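CytC3 (Streptomyces sp., PDB 3GJB) probably acts as a non-haem iron, 2-oxoglutarate-dependent halogenase that chlorinates a carrier-bound aminobutyryl group. Local coordinates at residues A[106-111]-A[251-256]. Residues are numbered along the deposited sequence; the frame is centred on the assembly and turned at random.
With AKG (2-oxoglutaric acid), chain D.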
# COMPACT_ATOMS: atom_id res chain seq x y z
N PHE A 106 -2.96 -0.89 8.64
CA PHE A 106 -2.58 0.17 9.56
C PHE A 106 -3.72 0.43 10.51
O PHE A 106 -4.55 1.30 10.27
CB PHE A 106 -2.27 1.45 8.79
CG PHE A 106 -0.95 1.43 8.09
CD1 PHE A 106 0.24 1.49 8.81
CD2 PHE A 106 -0.89 1.34 6.70
CE1 PHE A 106 1.47 1.47 8.15
CE2 PHE A 106 0.34 1.32 6.04
CZ PHE A 106 1.51 1.39 6.76
N PRO A 107 -3.80 -0.34 11.60
CA PRO A 107 -4.89 -0.11 12.54
C PRO A 107 -4.48 0.96 13.54
O PRO A 107 -3.31 1.25 13.70
CB PRO A 107 -5.05 -1.47 13.21
CG PRO A 107 -3.62 -1.92 13.31
CD PRO A 107 -3.06 -1.57 11.93
N LYS A 108 -5.47 1.55 14.21
CA LYS A 108 -5.18 2.54 15.23
C LYS A 108 -6.27 2.43 16.27
O LYS A 108 -7.46 2.45 15.95
CB LYS A 108 -5.11 3.95 14.65
CG LYS A 108 -4.34 4.88 15.56
CD LYS A 108 -3.78 6.05 14.82
CE LYS A 108 -2.85 6.84 15.72
NZ LYS A 108 -2.35 8.04 15.00
N TYR A 109 -5.87 2.31 17.52
CA TYR A 109 -6.81 2.13 18.61
C TYR A 109 -6.74 3.25 19.62
O TYR A 109 -5.76 3.98 19.68
CB TYR A 109 -6.53 0.78 19.27
CG TYR A 109 -6.66 -0.36 18.28
CD1 TYR A 109 -7.90 -0.67 17.73
CD2 TYR A 109 -5.55 -1.12 17.88
CE1 TYR A 109 -8.05 -1.70 16.80
CE2 TYR A 109 -5.68 -2.15 16.94
CZ TYR A 109 -6.94 -2.43 16.41
OH TYR A 109 -7.13 -3.43 15.47
N GLN A 110 -7.79 3.38 20.42
CA GLN A 110 -7.85 4.41 21.44
C GLN A 110 -6.58 4.37 22.28
O GLN A 110 -6.16 3.31 22.74
CB GLN A 110 -9.09 4.20 22.33
CG GLN A 110 -9.30 5.24 23.44
CD GLN A 110 -8.40 5.02 24.65
OE1 GLN A 110 -8.18 3.89 25.09
NE2 GLN A 110 -7.89 6.11 25.21
N GLY A 111 -5.95 5.53 22.46
CA GLY A 111 -4.74 5.58 23.25
C GLY A 111 -3.46 5.61 22.44
O GLY A 111 -2.41 5.97 22.96
N ASP A 251 -14.08 2.55 18.72
CA ASP A 251 -13.87 3.24 17.45
C ASP A 251 -12.43 3.04 16.99
O ASP A 251 -11.53 3.77 17.39
CB ASP A 251 -14.18 4.73 17.61
CG ASP A 251 -13.83 5.55 16.38
OD1 ASP A 251 -13.87 5.00 15.26
OD2 ASP A 251 -13.52 6.75 16.54
N TYR A 252 -12.19 2.04 16.17
CA TYR A 252 -10.83 1.81 15.70
C TYR A 252 -10.74 2.23 14.25
O TYR A 252 -11.74 2.22 13.52
CB TYR A 252 -10.46 0.33 15.84
CG TYR A 252 -11.19 -0.58 14.88
CD1 TYR A 252 -10.73 -0.74 13.57
CD2 TYR A 252 -12.37 -1.21 15.26
CE1 TYR A 252 -11.44 -1.50 12.65
CE2 TYR A 252 -13.10 -1.98 14.34
CZ TYR A 252 -12.63 -2.12 13.04
OH TYR A 252 -13.35 -2.85 12.12
N ARG A 253 -9.56 2.65 13.83
CA ARG A 253 -9.37 3.05 12.45
C ARG A 253 -8.58 1.95 11.78
O ARG A 253 -7.63 1.42 12.37
CB ARG A 253 -8.61 4.37 12.37
CG ARG A 253 -8.13 4.66 10.96
CD ARG A 253 -6.68 4.23 10.80
NE ARG A 253 -5.76 5.28 11.23
CZ ARG A 253 -4.44 5.18 11.24
NH1 ARG A 253 -3.84 4.06 10.84
NH2 ARG A 253 -3.70 6.21 11.62
N MET A 254 -8.98 1.59 10.57
CA MET A 254 -8.29 0.54 9.84
C MET A 254 -7.98 0.99 8.43
O MET A 254 -8.88 1.16 7.61
CB MET A 254 -9.13 -0.73 9.77
CG MET A 254 -8.37 -1.91 9.18
SD MET A 254 -6.84 -2.23 10.09
CE MET A 254 -7.48 -3.06 11.54
N GLY A 255 -6.70 1.18 8.16
CA GLY A 255 -6.28 1.57 6.84
C GLY A 255 -5.63 0.37 6.16
O GLY A 255 -4.96 -0.44 6.80
N PHE A 256 -5.86 0.23 4.87
CA PHE A 256 -5.26 -0.86 4.12
C PHE A 256 -4.41 -0.18 3.07
O PHE A 256 -4.92 0.52 2.22
CB PHE A 256 -6.33 -1.71 3.45
CG PHE A 256 -5.77 -2.75 2.53
CD1 PHE A 256 -5.03 -3.82 3.04
CD2 PHE A 256 -5.96 -2.67 1.16
CE1 PHE A 256 -4.48 -4.78 2.20
CE2 PHE A 256 -5.42 -3.63 0.30
CZ PHE A 256 -4.68 -4.69 0.82
C1 AKG D . 3.09 6.34 8.92
O1 AKG D . 2.47 5.40 8.45
O2 AKG D . 4.14 6.82 8.24
C2 AKG D . 2.69 6.95 10.23
O5 AKG D . 3.31 7.90 10.72
C3 AKG D . 1.50 6.35 10.94
C4 AKG D . 1.25 7.06 12.25
C5 AKG D . 0.06 6.47 12.94
O3 AKG D . -0.57 5.56 12.44
O4 AKG D . -0.30 6.97 14.13
O HOH W 1 -10.22 1.84 19.78
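Phe106 to Lys108 pairs with Arg253 to Gly255 in antiparallel register, the short strand axes 4.6 Å apart at 171°. Phe106-Gly255 and Lys108-Arg253 are hydrogen-bonded pairs. Pro107-Met254 is the non-hydrogen-bonded pair between them. Phe106 N donates to Gly255 O at 2.8 Å. Phe106 O takes two donors from opposite faces of its carbonyl plane, Gly255 N and the side chain of Arg253. The NH1 of Arg253 lies 2.9 Å from Phe106 O, which sits in the guanidinium plane. Bends at chi2 (-97°) and chi3 (-86°) bring the guanidinium of Arg253 across to the other strand. Lys108 CB rests over the centre of one guanidinium face, and Lys108 CD is 3.2 Å from Arg253 NH2. The two strands are neighbours in the antiparallel sheet of the cupin-type fold of the PhyH family. On the Phe106, Lys108 and Arg253 face they help form the 2-oxoglutarate site. The extended Lys108 chain carries NZ to O4 of the ligand; the modelled separation is very short, so the exact length is doubtful. Arg253 NH2 gives a weak bond of 3.3 Å to ligand O3. Both cationic groups also bond to Gly161 O, Lys108 to Leu243 O as well, and Ser242 OG binds the ligand too. Replacing Arg253 by a leucine would probably leave Phe106 O with one donor fewer and the 2-oxoglutarate carboxylate with less positive charge beside it. On the other face Met254 CE packs tightly on Pro107 CB at 3.3 Å. Beyond the strand ends, Tyr109 lies alongside Tyr252, its CE1 3.3 Å from Tyr252 CB.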